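Anti-sigma-factor antagonist (STAS) domain protein (Moorella thermoacetica, PDB 3ZXN) probably acts as the RsbS scaffold protein of the bacterial stressosome, a complex built from STAS domains that here is linked to the control of secondary messenger signalling. Local coordinates at residues A[46-51]-A[78-83]; A[29-34]-A[64-69]; A[52-57]-A[82-87]. The protein carries 1 engineered substitution. All blocks are in the same frame, centred on the assembly; numbering follows the deposited sequence. Where two conformers were deposited one is given.

Interaction 1. Residues A[46-51]-A[78-83]; sequences LVIDIS and FVLTGI
The Phe78 ring is met at its rim by Ile48, whose CG1 lies in the ring plane, 3.7 Å from CE1, while CD1 of the same isoleucine approaches that corner obliquely. Leu46 runs beside Phe78 and points the same way, its CG 3.7 Å from Phe78 CD1. The other flat group is the carboxylate of Asp49, whose CG stands anti to the backbone N (chi1 -177°) and whose OD2 comes within reach of Thr81. Thr81 OG1 donates to Asp49 OD2 at 2.8 Å, from the anti side and 21° out of the carboxylate plane. Asp49 OD1 is gripped twice: Ser51 OG, 2.7 Å away, takes its syn lone pair, and Ser51 N, at 2.8 Å, comes from above the plane and closes an Asx turn as the strand ends. An alanine in place of Asp49 would probably leave the Thr81 hydroxyl without this acceptor and the turn at Ser51 less firmly held. Gly82, at a positive phi of 74°, passes close by, where a side chain would run into Asp49 OD2 and Ser51 CB. The backbones are parallel: Leu46 O and Ile48 O accept from Val79 N and Thr81 N, Val79 O accepts from Ile48 N, and Thr81 O takes Ile50 N at 2.9 Å. These are neighbouring strands of the STAS sheet, joined through helix 58-74 as a beta-alpha-beta unit. That helix packs on Leu46, Ile48 and Phe78, and helix 107-118 covers Val47, Asp49 and Thr81 on the opposite face.

Interaction 2. Residues A[29-34]-A[64-69]; sequences QFKEEL and LIEISR
Lys31 reaches Glu66 through a bend in its chain: CG lies anti to the backbone N and CD carries the chain on nearly straight, then chi3 of 61° turns CE aside, from where NZ extends to the carboxylate. Ile67 sends CG1 anti to its carbonyl carbon (chi1 -68°), and its CD1 ends among the side chains of the other helix. There Leu34 crosses it at about a right angle, with CD2 3.7 Å from Ile67 CD1. The same methyl group touches Phe30 more loosely, 4.2 Å from CE2. Lys31 and Ile67 slide past each other in opposite directions, CG of the lysine lying 4.1 Å from Ile67 CG1. In the conformer described, Lys31 NZ forms a salt bridge with Glu66 OE1 at 2.9 Å, arriving on the syn side of the carboxylate; a second Glu66 conformer makes this link less certain than the apolar packing. The two segments run nearly parallel, their axes 7° apart in direction and 11.0 Å apart at closest approach. Helices 25-38 and 58-74 thus lie side by side on one face of the sheet, the salt bridge on their outer side. Leu34 and Ile67 both rest on Leu46 and Ile48 of strand 45-49, while Phe30 and Leu34 also reach Val16 of strand 13-17.

Interaction 3. Residues A[52-57]-A[82-87]; sequences ALEVVD and GIKPAV
Val56 and Val87 bring the two backbones together, their CA atoms 6.3 Å apart, where the irregular segment 52-57 passes the first turn of helix 85-93. Their side chains cross at about a right angle, and Val56 CG2 lies only 3.2 Å from Val87 CG1. That is tighter than ordinary van der Waals contact, so the packing is either strained here or modelled slightly too close. The other methyl of the helix residue, CG2, is 4.0 Å from Val56 CG2 and lies at a similar distance from Glu54 O. Both segments follow parallel strands of the STAS fold at their C-terminal ends, and both lead into helices: Asp57 holds the N-cap position of helix 58-74, and Lys84 that of helix 85-93. In related STAS antagonists the start of the helix after this loop carries the phosphorylatable serine, so the contact probably borders the regulatory surface. Lys84 reaches across to the loop with its chain fully extended beyond CG. Its NZ donates to Glu54 O at 2.9 Å, in the carbonyl plane and on a lone pair, with a C=O...N angle of 127°. The glutamate side chain bends at chi2 (52°), and its OE2 forms a salt bridge with Lys84 NZ at 3.0 Å. The backbone N of Glu54 is in turn bonded to Glu20 OE2.

Overall arrangement
Interaction 1 lies between the other two. Its strand pair touches the helix pair of interaction 2, with centres 13 Å apart: Ile48 CD1 comes within 3.9 Å of Leu34 CD2, and Leu46 CD2 within 3.9 Å of Ile67 CG2. At its C-terminal end it runs on into interaction 3, with which it shares Gly82 and Ile83; the centres are 11 Å apart, and Ile50 CD1 packs 4.2 Å from Val87 CG1. Interactions 2 and 3 do not touch, their nearest atoms being about 5 Å apart and their centres about 17 Å, yet helix 58-74 connects them, since segment 52-57 leads into it and 64-69 belongs to it.

Interaction 1. Residues A[46-51]-A[78-83]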
ATOM      1  N   LEU A  46       5.709  -5.242   1.664  1.00 21.06           N
ATOM      2  CA  LEU A  46       4.996  -4.505   0.653  1.00 22.12           C
ATOM      3  C   LEU A  46       4.948  -3.026   1.039  1.00 21.73           C
ATOM      4  O   LEU A  46       4.582  -2.682   2.161  1.00 25.17           O
ATOM      5  CB  LEU A  46       3.562  -5.070   0.518  1.00 19.96           C
ATOM      6  CG  LEU A  46       2.550  -4.258  -0.286  1.00 22.24           C
ATOM      7  CD1 LEU A  46       3.028  -4.102  -1.702  1.00 23.25           C
ATOM      8  CD2 LEU A  46       1.163  -4.933  -0.267  1.00 26.09           C
ATOM      9  N   VAL A  47       5.328  -2.167   0.100  1.00 23.33           N
ATOM     10  CA  VAL A  47       5.234  -0.714   0.282  0.71 22.86           C
ATOM     11  C   VAL A  47       4.334  -0.137  -0.792  1.00 21.10           C
ATOM     12  O   VAL A  47       4.547  -0.380  -1.982  1.00 24.52           O
ATOM     13  CB  VAL A  47       6.610  -0.004   0.141  0.71 24.30           C
ATOM     14  CG1 VAL A  47       6.471   1.479   0.522  0.71 19.74           C
ATOM     15  CG2 VAL A  47       7.668  -0.695   0.977  0.71 27.32           C
ATOM     16  N   ILE A  48       3.318   0.619  -0.384  1.00 22.61           N
ATOM     17  CA  ILE A  48       2.448   1.253  -1.362  1.00 19.64           C
ATOM     18  C   ILE A  48       2.401   2.753  -1.113  1.00 21.71           C
ATOM     19  O   ILE A  48       2.070   3.181  -0.016  1.00 22.03           O
ATOM     20  CB  ILE A  48       1.002   0.725  -1.296  1.00 20.52           C
ATOM     21  CG1 ILE A  48       0.956  -0.773  -1.625  1.00 22.73           C
ATOM     22  CG2 ILE A  48       0.138   1.529  -2.259  1.00 23.86           C
ATOM     23  CD1 ILE A  48      -0.510  -1.367  -1.571  1.00 23.02           C
ATOM     24  N   ASP A  49       2.721   3.540  -2.137  1.00 25.03           N
ATOM     25  CA  ASP A  49       2.744   4.996  -1.995  1.00 26.81           C
ATOM     26  C   ASP A  49       1.552   5.617  -2.703  1.00 23.63           C
ATOM     27  O   ASP A  49       1.272   5.296  -3.855  1.00 25.67           O
ATOM     28  CB  ASP A  49       4.045   5.598  -2.550  1.00 23.67           C
ATOM     29  CG  ASP A  49       4.115   7.106  -2.354  1.00 25.75           C
ATOM     30  OD1 ASP A  49       3.521   7.845  -3.169  1.00 26.96           O
ATOM     31  OD2 ASP A  49       4.762   7.544  -1.383  1.00 26.82           O
ATOM     32  N   ILE A  50       0.883   6.536  -2.020  1.00 20.59           N
ATOM     33  CA  ILE A  50      -0.278   7.207  -2.599  1.00 22.69           C
ATOM     34  C   ILE A  50      -0.142   8.724  -2.721  1.00 28.52           C
ATOM     35  O   ILE A  50      -1.144   9.421  -2.855  1.00 27.49           O
ATOM     36  CB  ILE A  50      -1.565   6.862  -1.797  1.00 24.86           C
ATOM     37  CG1 ILE A  50      -1.413   7.279  -0.323  1.00 23.68           C
ATOM     38  CG2 ILE A  50      -1.828   5.382  -1.897  1.00 27.55           C
ATOM     39  CD1 ILE A  50      -2.739   7.248   0.498  1.00 26.40           C
ATOM     40  N   SER A  51       1.095   9.230  -2.705  1.00 27.68           N
ATOM     41  CA  SER A  51       1.329  10.679  -2.724  1.00 28.23           C
ATOM     42  C   SER A  51       0.735  11.375  -3.951  1.00 31.34           C
ATOM     43  O   SER A  51       0.386  12.558  -3.901  1.00 28.77           O
ATOM     44  CB  SER A  51       2.826  10.997  -2.608  1.00 22.71           C
ATOM     45  OG  SER A  51       3.549  10.457  -3.690  1.00 26.75           O
ATOM     46  N   PHE A  78       3.562  -4.567   5.833  1.00 23.16           N
ATOM     47  CA  PHE A  78       2.956  -3.641   4.889  1.00 22.01           C
ATOM     48  C   PHE A  78       3.085  -2.216   5.408  1.00 25.02           C
ATOM     49  O   PHE A  78       2.747  -1.958   6.552  1.00 26.79           O
ATOM     50  CB  PHE A  78       1.460  -3.999   4.720  1.00 22.08           C
ATOM     51  CG  PHE A  78       0.663  -2.985   3.945  1.00 25.33           C
ATOM     52  CD1 PHE A  78       1.062  -2.577   2.684  1.00 29.54           C
ATOM     53  CD2 PHE A  78      -0.516  -2.469   4.458  1.00 29.14           C
ATOM     54  CE1 PHE A  78       0.311  -1.645   1.961  1.00 27.55           C
ATOM     55  CE2 PHE A  78      -1.270  -1.553   3.730  1.00 34.48           C
ATOM     56  CZ  PHE A  78      -0.852  -1.139   2.487  1.00 27.78           C
ATOM     57  N   VAL A  79       3.587  -1.304   4.572  1.00 24.53           N
ATOM     58  CA  VAL A  79       3.645   0.106   4.937  0.67 24.40           C
ATOM     59  C   VAL A  79       3.007   0.969   3.843  1.00 23.85           C
ATOM     60  O   VAL A  79       3.225   0.754   2.653  1.00 23.09           O
ATOM     61  CB  VAL A  79       5.104   0.568   5.280  0.67 26.42           C
ATOM     62  CG1 VAL A  79       6.015   0.413   4.089  0.67 23.81           C
ATOM     63  CG2 VAL A  79       5.125   2.009   5.811  0.67 25.79           C
ATOM     64  N   LEU A  80       2.181   1.925   4.271  1.00 21.32           N
ATOM     65  CA  LEU A  80       1.501   2.848   3.372  1.00 22.31           C
ATOM     66  C   LEU A  80       2.220   4.188   3.491  1.00 24.24           C
ATOM     67  O   LEU A  80       2.489   4.630   4.606  1.00 24.95           O
ATOM     68  CB  LEU A  80       0.035   3.019   3.795  1.00 23.13           C
ATOM     69  CG  LEU A  80      -0.863   3.882   2.907  1.00 23.78           C
ATOM     70  CD1 LEU A  80      -1.069   3.221   1.539  1.00 26.50           C
ATOM     71  CD2 LEU A  80      -2.210   4.161   3.584  1.00 22.68           C
ATOM     72  N   THR A  81       2.548   4.803   2.356  1.00 20.76           N
ATOM     73  CA  THR A  81       3.394   5.998   2.354  1.00 24.67           C
ATOM     74  C   THR A  81       2.815   7.139   1.514  1.00 25.24           C
ATOM     75  O   THR A  81       1.962   6.916   0.646  1.00 22.49           O
ATOM     76  CB  THR A  81       4.863   5.686   1.867  1.00 24.15           C
ATOM     77  OG1 THR A  81       4.875   5.396   0.467  1.00 21.58           O
ATOM     78  CG2 THR A  81       5.473   4.504   2.620  1.00 21.08           C
ATOM     79  N   GLY A  82       3.291   8.361   1.784  1.00 27.03           N
ATOM     80  CA  GLY A  82       2.900   9.544   1.025  1.00 22.04           C
ATOM     81  C   GLY A  82       1.493  10.035   1.344  1.00 29.12           C
ATOM     82  O   GLY A  82       0.713  10.310   0.440  1.00 28.90           O
ATOM     83  N   ILE A  83       1.175  10.138   2.633  1.00 28.94           N
ATOM     84  CA  ILE A  83      -0.165  10.491   3.102  1.00 29.34           C
ATOM     85  C   ILE A  83      -0.210  11.903   3.703  1.00 32.29           C
ATOM     86  O   ILE A  83       0.201  12.123   4.848  1.00 29.94           O
ATOM     87  CB  ILE A  83      -0.639   9.532   4.201  1.00 27.24           C
ATOM     88  CG1 ILE A  83      -0.520   8.076   3.735  1.00 27.13           C
ATOM     89  CG2 ILE A  83      -2.070   9.877   4.626  1.00 32.37           C
ATOM     90  CD1 ILE A  83      -0.679   7.073   4.858  1.00 30.52           C
TER

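Interaction 2. Residues A[29-34]-A[64-69]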
ATOM      1  N   GLN A  29      -8.479  -3.651 -11.123  1.00 48.21           N
ATOM      2  CA  GLN A  29      -7.489  -4.398 -11.884  1.00 52.49           C
ATOM      3  C   GLN A  29      -6.153  -4.433 -11.152  1.00 49.90           C
ATOM      4  O   GLN A  29      -5.472  -5.460 -11.130  1.00 45.09           O
ATOM      5  CB  GLN A  29      -7.312  -3.765 -13.263  1.00 57.28           C
ATOM      6  CG  GLN A  29      -6.143  -4.302 -14.065  1.00 60.51           C
ATOM      7  CD  GLN A  29      -6.003  -3.598 -15.405  1.00 76.84           C
ATOM      8  OE1 GLN A  29      -7.001  -3.219 -16.024  1.00 81.53           O
ATOM      9  NE2 GLN A  29      -4.764  -3.406 -15.852  1.00 74.88           N
ATOM     10  N   PHE A  30      -5.783  -3.304 -10.554  1.00 49.75           N
ATOM     11  CA  PHE A  30      -4.534  -3.221  -9.818  1.00 42.24           C
ATOM     12  C   PHE A  30      -4.552  -4.099  -8.569  1.00 35.74           C
ATOM     13  O   PHE A  30      -3.625  -4.866  -8.340  1.00 33.76           O
ATOM     14  CB  PHE A  30      -4.207  -1.775  -9.436  1.00 43.66           C
ATOM     15  CG  PHE A  30      -3.352  -1.669  -8.216  1.00 37.65           C
ATOM     16  CD1 PHE A  30      -2.035  -2.103  -8.239  1.00 38.09           C
ATOM     17  CD2 PHE A  30      -3.869  -1.170  -7.032  1.00 41.65           C
ATOM     18  CE1 PHE A  30      -1.250  -2.023  -7.111  1.00 35.14           C
ATOM     19  CE2 PHE A  30      -3.076  -1.083  -5.895  1.00 37.87           C
ATOM     20  CZ  PHE A  30      -1.766  -1.512  -5.941  1.00 30.62           C
ATOM     21  N   LYS A  31      -5.612  -3.982  -7.771  1.00 41.54           N
ATOM     22  CA  LYS A  31      -5.755  -4.776  -6.551  1.00 40.54           C
ATOM     23  C   LYS A  31      -5.653  -6.267  -6.860  1.00 37.18           C
ATOM     24  O   LYS A  31      -4.961  -7.013  -6.165  1.00 35.60           O
ATOM     25  CB  LYS A  31      -7.085  -4.472  -5.865  1.00 43.94           C
ATOM     26  CG  LYS A  31      -7.229  -5.106  -4.491  1.00 39.98           C
ATOM     27  CD  LYS A  31      -8.670  -5.113  -4.067  1.00 46.09           C
ATOM     28  CE  LYS A  31      -9.516  -5.936  -5.034  1.00 45.28           C
ATOM     29  NZ  LYS A  31     -10.905  -6.080  -4.529  1.00 47.77           N
ATOM     30  N   GLU A  32      -6.325  -6.691  -7.924  1.00 38.27           N
ATOM     31  CA  GLU A  32      -6.309  -8.091  -8.327  1.00 39.97           C
ATOM     32  C   GLU A  32      -4.914  -8.573  -8.701  1.00 35.15           C
ATOM     33  O   GLU A  32      -4.488  -9.644  -8.269  1.00 33.13           O
ATOM     34  CB  GLU A  32      -7.286  -8.330  -9.484  1.00 42.05           C
ATOM     35  CG  GLU A  32      -8.746  -8.247  -9.056  1.00 47.70           C
ATOM     36  CD  GLU A  32      -9.715  -8.365 -10.222  1.00 57.66           C
ATOM     37  OE1 GLU A  32      -9.275  -8.246 -11.388  1.00 59.74           O
ATOM     38  OE2 GLU A  32     -10.923  -8.573  -9.966  1.00 59.28           O
ATOM     39  N   GLU A  33      -4.202  -7.789  -9.504  1.00 35.94           N
ATOM     40  CA  GLU A  33      -2.847  -8.164  -9.894  1.00 34.96           C
ATOM     41  C   GLU A  33      -1.897  -8.168  -8.694  1.00 31.94           C
ATOM     42  O   GLU A  33      -1.037  -9.052  -8.570  1.00 28.80           O
ATOM     43  CB  GLU A  33      -2.316  -7.243 -11.002  1.00 38.00           C
ATOM     44  CG  GLU A  33      -0.886  -7.575 -11.432  1.00 38.78           C
ATOM     45  CD  GLU A  33      -0.333  -6.649 -12.515  1.00 56.96           C
ATOM     46  OE1 GLU A  33      -1.003  -5.648 -12.863  1.00 53.97           O
ATOM     47  OE2 GLU A  33       0.783  -6.926 -13.012  1.00 59.64           O
ATOM     48  N   LEU A  34      -2.035  -7.174  -7.819  1.00 29.64           N
ATOM     49  CA  LEU A  34      -1.167  -7.095  -6.645  1.00 28.88           C
ATOM     50  C   LEU A  34      -1.372  -8.337  -5.784  1.00 28.46           C
ATOM     51  O   LEU A  34      -0.416  -9.010  -5.395  1.00 28.55           O
ATOM     52  CB  LEU A  34      -1.452  -5.833  -5.823  1.00 26.06           C
ATOM     53  CG  LEU A  34      -0.576  -5.683  -4.566  1.00 28.28           C
ATOM     54  CD1 LEU A  34       0.902  -5.463  -4.929  1.00 30.61           C
ATOM     55  CD2 LEU A  34      -1.072  -4.559  -3.666  1.00 32.33           C
ATOM     56  N   LEU A  64      -7.493  -0.260  -0.227  1.00 31.36           N
ATOM     57  CA  LEU A  64      -6.447  -0.208   0.789  1.00 29.99           C
ATOM     58  C   LEU A  64      -6.809  -0.997   2.048  1.00 32.70           C
ATOM     59  O   LEU A  64      -5.944  -1.633   2.643  1.00 25.98           O
ATOM     60  CB  LEU A  64      -6.084   1.234   1.145  1.00 29.92           C
ATOM     61  CG  LEU A  64      -5.438   2.027   0.009  1.00 31.92           C
ATOM     62  CD1 LEU A  64      -5.229   3.479   0.425  1.00 35.38           C
ATOM     63  CD2 LEU A  64      -4.104   1.383  -0.400  1.00 29.41           C
ATOM     64  N   ILE A  65      -8.075  -0.963   2.462  1.00 25.28           N
ATOM     65  CA  ILE A  65      -8.472  -1.778   3.608  1.00 28.94           C
ATOM     66  C   ILE A  65      -8.334  -3.277   3.300  1.00 26.76           C
ATOM     67  O   ILE A  65      -7.886  -4.049   4.152  1.00 25.72           O
ATOM     68  CB  ILE A  65      -9.911  -1.445   4.119  1.00 28.99           C
ATOM     69  CG1 ILE A  65      -9.997   0.002   4.607  1.00 34.23           C
ATOM     70  CG2 ILE A  65     -10.316  -2.392   5.240  1.00 37.59           C
ATOM     71  CD1 ILE A  65     -11.430   0.495   4.876  1.00 32.57           C
ATOM     72  N   GLU A  66      -8.711  -3.696   2.093  1.00 25.62           N
ATOM     73  CA  GLU A  66      -8.624  -5.110   1.740  0.54 28.00           C
ATOM     74  C   GLU A  66      -7.169  -5.571   1.627  1.00 29.15           C
ATOM     75  O   GLU A  66      -6.794  -6.610   2.163  1.00 24.91           O
ATOM     76  CB  GLU A  66      -9.403  -5.395   0.459  0.54 29.09           C
ATOM     77  CG  GLU A  66     -10.913  -5.224   0.634  0.54 30.89           C
ATOM     78  CD  GLU A  66     -11.679  -5.369  -0.665  0.54 34.49           C
ATOM     79  OE1 GLU A  66     -11.161  -6.012  -1.601  0.54 37.64           O
ATOM     80  OE2 GLU A  66     -12.798  -4.828  -0.750  0.54 34.23           O
ATOM     81  N   ILE A  67      -6.348  -4.790   0.942  1.00 23.97           N
ATOM     82  CA  ILE A  67      -4.928  -5.136   0.840  1.00 25.90           C
ATOM     83  C   ILE A  67      -4.302  -5.251   2.232  1.00 25.48           C
ATOM     84  O   ILE A  67      -3.571  -6.196   2.527  1.00 24.18           O
ATOM     85  CB  ILE A  67      -4.172  -4.109  -0.016  1.00 25.58           C
ATOM     86  CG1 ILE A  67      -4.628  -4.216  -1.476  1.00 29.53           C
ATOM     87  CG2 ILE A  67      -2.646  -4.306   0.118  1.00 25.66           C
ATOM     88  CD1 ILE A  67      -4.219  -3.024  -2.362  1.00 30.34           C
ATOM     89  N   SER A  68      -4.599  -4.280   3.090  1.00 26.08           N
ATOM     90  CA  SER A  68      -4.109  -4.290   4.463  1.00 24.68           C
ATOM     91  C   SER A  68      -4.526  -5.558   5.233  1.00 28.07           C
ATOM     92  O   SER A  68      -3.700  -6.208   5.887  1.00 24.51           O
ATOM     93  CB  SER A  68      -4.608  -3.040   5.196  1.00 30.12           C
ATOM     94  OG  SER A  68      -4.198  -3.041   6.550  1.00 39.40           O
ATOM     95  N   ARG A  69      -5.803  -5.914   5.154  1.00 26.80           N
ATOM     96  CA  ARG A  69      -6.277  -7.116   5.844  1.00 27.30           C
ATOM     97  C   ARG A  69      -5.607  -8.383   5.339  1.00 22.54           C
ATOM     98  O   ARG A  69      -5.252  -9.262   6.120  1.00 22.52           O
ATOM     99  CB  ARG A  69      -7.802  -7.270   5.710  1.00 30.40           C
ATOM    100  CG  ARG A  69      -8.616  -6.501   6.729  1.00 44.33           C
ATOM    101  CD  ARG A  69      -8.248  -6.883   8.161  1.00 52.03           C
ATOM    102  NE  ARG A  69      -8.852  -8.140   8.609  1.00 53.66           N
ATOM    103  CZ  ARG A  69      -8.161  -9.199   9.027  1.00 51.72           C
ATOM    104  NH1 ARG A  69      -6.829  -9.171   9.047  1.00 46.00           N
ATOM    105  NH2 ARG A  69      -8.804 -10.291   9.427  1.00 47.39           N
TER

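Interaction 3. Residues A[52-57]-A[82-87]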
ATOM      1  N   ALA A  52       0.615  10.634  -5.047  1.00 29.13           N
ATOM      2  CA  ALA A  52       0.080  11.180  -6.297  1.00 34.68           C
ATOM      3  C   ALA A  52      -1.410  11.575  -6.245  1.00 39.52           C
ATOM      4  O   ALA A  52      -1.854  12.432  -7.020  1.00 34.48           O
ATOM      5  CB  ALA A  52       0.336  10.211  -7.441  1.00 34.89           C
ATOM      6  N   LEU A  53      -2.170  10.956  -5.338  1.00 32.85           N
ATOM      7  CA  LEU A  53      -3.618  11.183  -5.245  1.00 36.92           C
ATOM      8  C   LEU A  53      -3.992  12.486  -4.535  1.00 39.53           C
ATOM      9  O   LEU A  53      -3.752  12.649  -3.340  1.00 39.31           O
ATOM     10  CB  LEU A  53      -4.309  10.001  -4.546  1.00 32.80           C
ATOM     11  CG  LEU A  53      -3.979   8.613  -5.113  1.00 33.65           C
ATOM     12  CD1 LEU A  53      -4.751   7.546  -4.375  1.00 37.73           C
ATOM     13  CD2 LEU A  53      -4.265   8.536  -6.602  1.00 37.96           C
ATOM     14  N   GLU A  54      -4.598  13.407  -5.276  1.00 42.15           N
ATOM     15  CA  GLU A  54      -5.003  14.694  -4.719  1.00 48.79           C
ATOM     16  C   GLU A  54      -6.064  14.483  -3.643  1.00 44.33           C
ATOM     17  O   GLU A  54      -5.994  15.060  -2.563  1.00 44.63           O
ATOM     18  CB  GLU A  54      -5.533  15.603  -5.829  1.00 51.22           C
ATOM     19  CG  GLU A  54      -5.737  17.041  -5.407  1.00 63.98           C
ATOM     20  CD  GLU A  54      -4.502  17.634  -4.753  1.00 62.25           C
ATOM     21  OE1 GLU A  54      -3.372  17.282  -5.167  1.00 64.20           O
ATOM     22  OE2 GLU A  54      -4.665  18.446  -3.817  1.00 64.01           O
ATOM     23  N   VAL A  55      -7.047  13.648  -3.962  1.00 43.19           N
ATOM     24  CA  VAL A  55      -8.062  13.231  -3.010  1.00 45.43           C
ATOM     25  C   VAL A  55      -8.130  11.709  -3.028  1.00 43.19           C
ATOM     26  O   VAL A  55      -7.821  11.080  -4.042  1.00 45.43           O
ATOM     27  CB  VAL A  55      -9.459  13.822  -3.355  1.00 48.18           C
ATOM     28  CG1 VAL A  55      -9.946  13.322  -4.709  1.00 44.56           C
ATOM     29  CG2 VAL A  55     -10.464  13.480  -2.278  1.00 54.81           C
ATOM     30  N   VAL A  56      -8.519  11.106  -1.914  1.00 43.17           N
ATOM     31  CA  VAL A  56      -8.682   9.659  -1.912  1.00 49.78           C
ATOM     32  C   VAL A  56     -10.155   9.288  -1.845  1.00 45.71           C
ATOM     33  O   VAL A  56     -10.911   9.815  -1.031  1.00 53.30           O
ATOM     34  CB  VAL A  56      -7.849   8.954  -0.820  1.00 42.96           C
ATOM     35  CG1 VAL A  56      -7.964   7.457  -0.960  1.00 46.84           C
ATOM     36  CG2 VAL A  56      -6.392   9.355  -0.943  1.00 40.32           C
ATOM     37  N   ASP A  57     -10.530   8.383  -2.741  1.00 52.42           N
ATOM     38  CA  ASP A  57     -11.896   7.948  -2.974  1.00 54.08           C
ATOM     39  C   ASP A  57     -12.362   6.948  -1.921  1.00 56.71           C
ATOM     40  O   ASP A  57     -11.558   6.354  -1.195  1.00 46.81           O
ATOM     41  CB  ASP A  57     -11.946   7.269  -4.345  1.00 55.41           C
ATOM     42  CG  ASP A  57     -13.301   7.341  -4.988  1.00 68.68           C
ATOM     43  OD1 ASP A  57     -14.289   7.648  -4.286  1.00 75.64           O
ATOM     44  OD2 ASP A  57     -13.378   7.077  -6.208  1.00 75.92           O
ATOM     45  N   GLY A  82       3.291   8.361   1.784  1.00 27.03           N
ATOM     46  CA  GLY A  82       2.900   9.544   1.025  1.00 22.04           C
ATOM     47  C   GLY A  82       1.493  10.035   1.344  1.00 29.12           C
ATOM     48  O   GLY A  82       0.713  10.310   0.440  1.00 28.90           O
ATOM     49  N   ILE A  83       1.175  10.138   2.633  1.00 28.94           N
ATOM     50  CA  ILE A  83      -0.165  10.491   3.102  1.00 29.34           C
ATOM     51  C   ILE A  83      -0.210  11.903   3.703  1.00 32.29           C
ATOM     52  O   ILE A  83       0.201  12.123   4.848  1.00 29.94           O
ATOM     53  CB  ILE A  83      -0.639   9.532   4.201  1.00 27.24           C
ATOM     54  CG1 ILE A  83      -0.520   8.076   3.735  1.00 27.13           C
ATOM     55  CG2 ILE A  83      -2.070   9.877   4.626  1.00 32.37           C
ATOM     56  CD1 ILE A  83      -0.679   7.073   4.858  1.00 30.52           C
ATOM     57  N   LYS A  84      -0.728  12.851   2.937  1.00 35.30           N
ATOM     58  CA  LYS A  84      -0.836  14.220   3.424  1.00 39.91           C
ATOM     59  C   LYS A  84      -1.952  14.302   4.454  1.00 32.80           C
ATOM     60  O   LYS A  84      -2.869  13.474   4.444  1.00 33.95           O
ATOM     61  CB  LYS A  84      -1.084  15.192   2.267  1.00 37.79           C
ATOM     62  CG  LYS A  84      -2.380  14.940   1.498  1.00 43.76           C
ATOM     63  CD  LYS A  84      -2.450  15.871   0.295  1.00 47.51           C
ATOM     64  CE  LYS A  84      -3.761  15.729  -0.451  1.00 51.25           C
ATOM     65  NZ  LYS A  84      -3.835  16.674  -1.599  1.00 55.78           N
ATOM     66  N   PRO A  85      -1.876  15.300   5.353  1.00 32.95           N
ATOM     67  CA  PRO A  85      -2.871  15.495   6.412  1.00 38.56           C
ATOM     68  C   PRO A  85      -4.326  15.360   5.942  1.00 34.78           C
ATOM     69  O   PRO A  85      -5.101  14.652   6.576  1.00 39.57           O
ATOM     70  CB  PRO A  85      -2.587  16.924   6.889  1.00 38.02           C
ATOM     71  CG  PRO A  85      -1.093  17.058   6.713  1.00 38.68           C
ATOM     72  CD  PRO A  85      -0.760  16.267   5.457  1.00 39.18           C
ATOM     73  N   ALA A  86      -4.697  16.019   4.853  1.00 37.56           N
ATOM     74  CA  ALA A  86      -6.097  15.995   4.427  1.00 37.05           C
ATOM     75  C   ALA A  86      -6.533  14.573   4.069  1.00 35.79           C
ATOM     76  O   ALA A  86      -7.668  14.165   4.327  1.00 35.02           O
ATOM     77  CB  ALA A  86      -6.311  16.937   3.253  1.00 42.17           C
ATOM     78  N   VAL A  87      -5.620  13.819   3.473  1.00 37.35           N
ATOM     79  CA  VAL A  87      -5.916  12.448   3.069  1.00 37.01           C
ATOM     80  C   VAL A  87      -5.939  11.506   4.271  1.00 33.21           C
ATOM     81  O   VAL A  87      -6.699  10.545   4.290  1.00 33.54           O
ATOM     82  CB  VAL A  87      -4.907  11.960   2.022  1.00 38.00           C
ATOM     83  CG1 VAL A  87      -5.056  10.466   1.783  1.00 30.09           C
ATOM     84  CG2 VAL A  87      -5.088  12.740   0.734  1.00 33.50           C
TER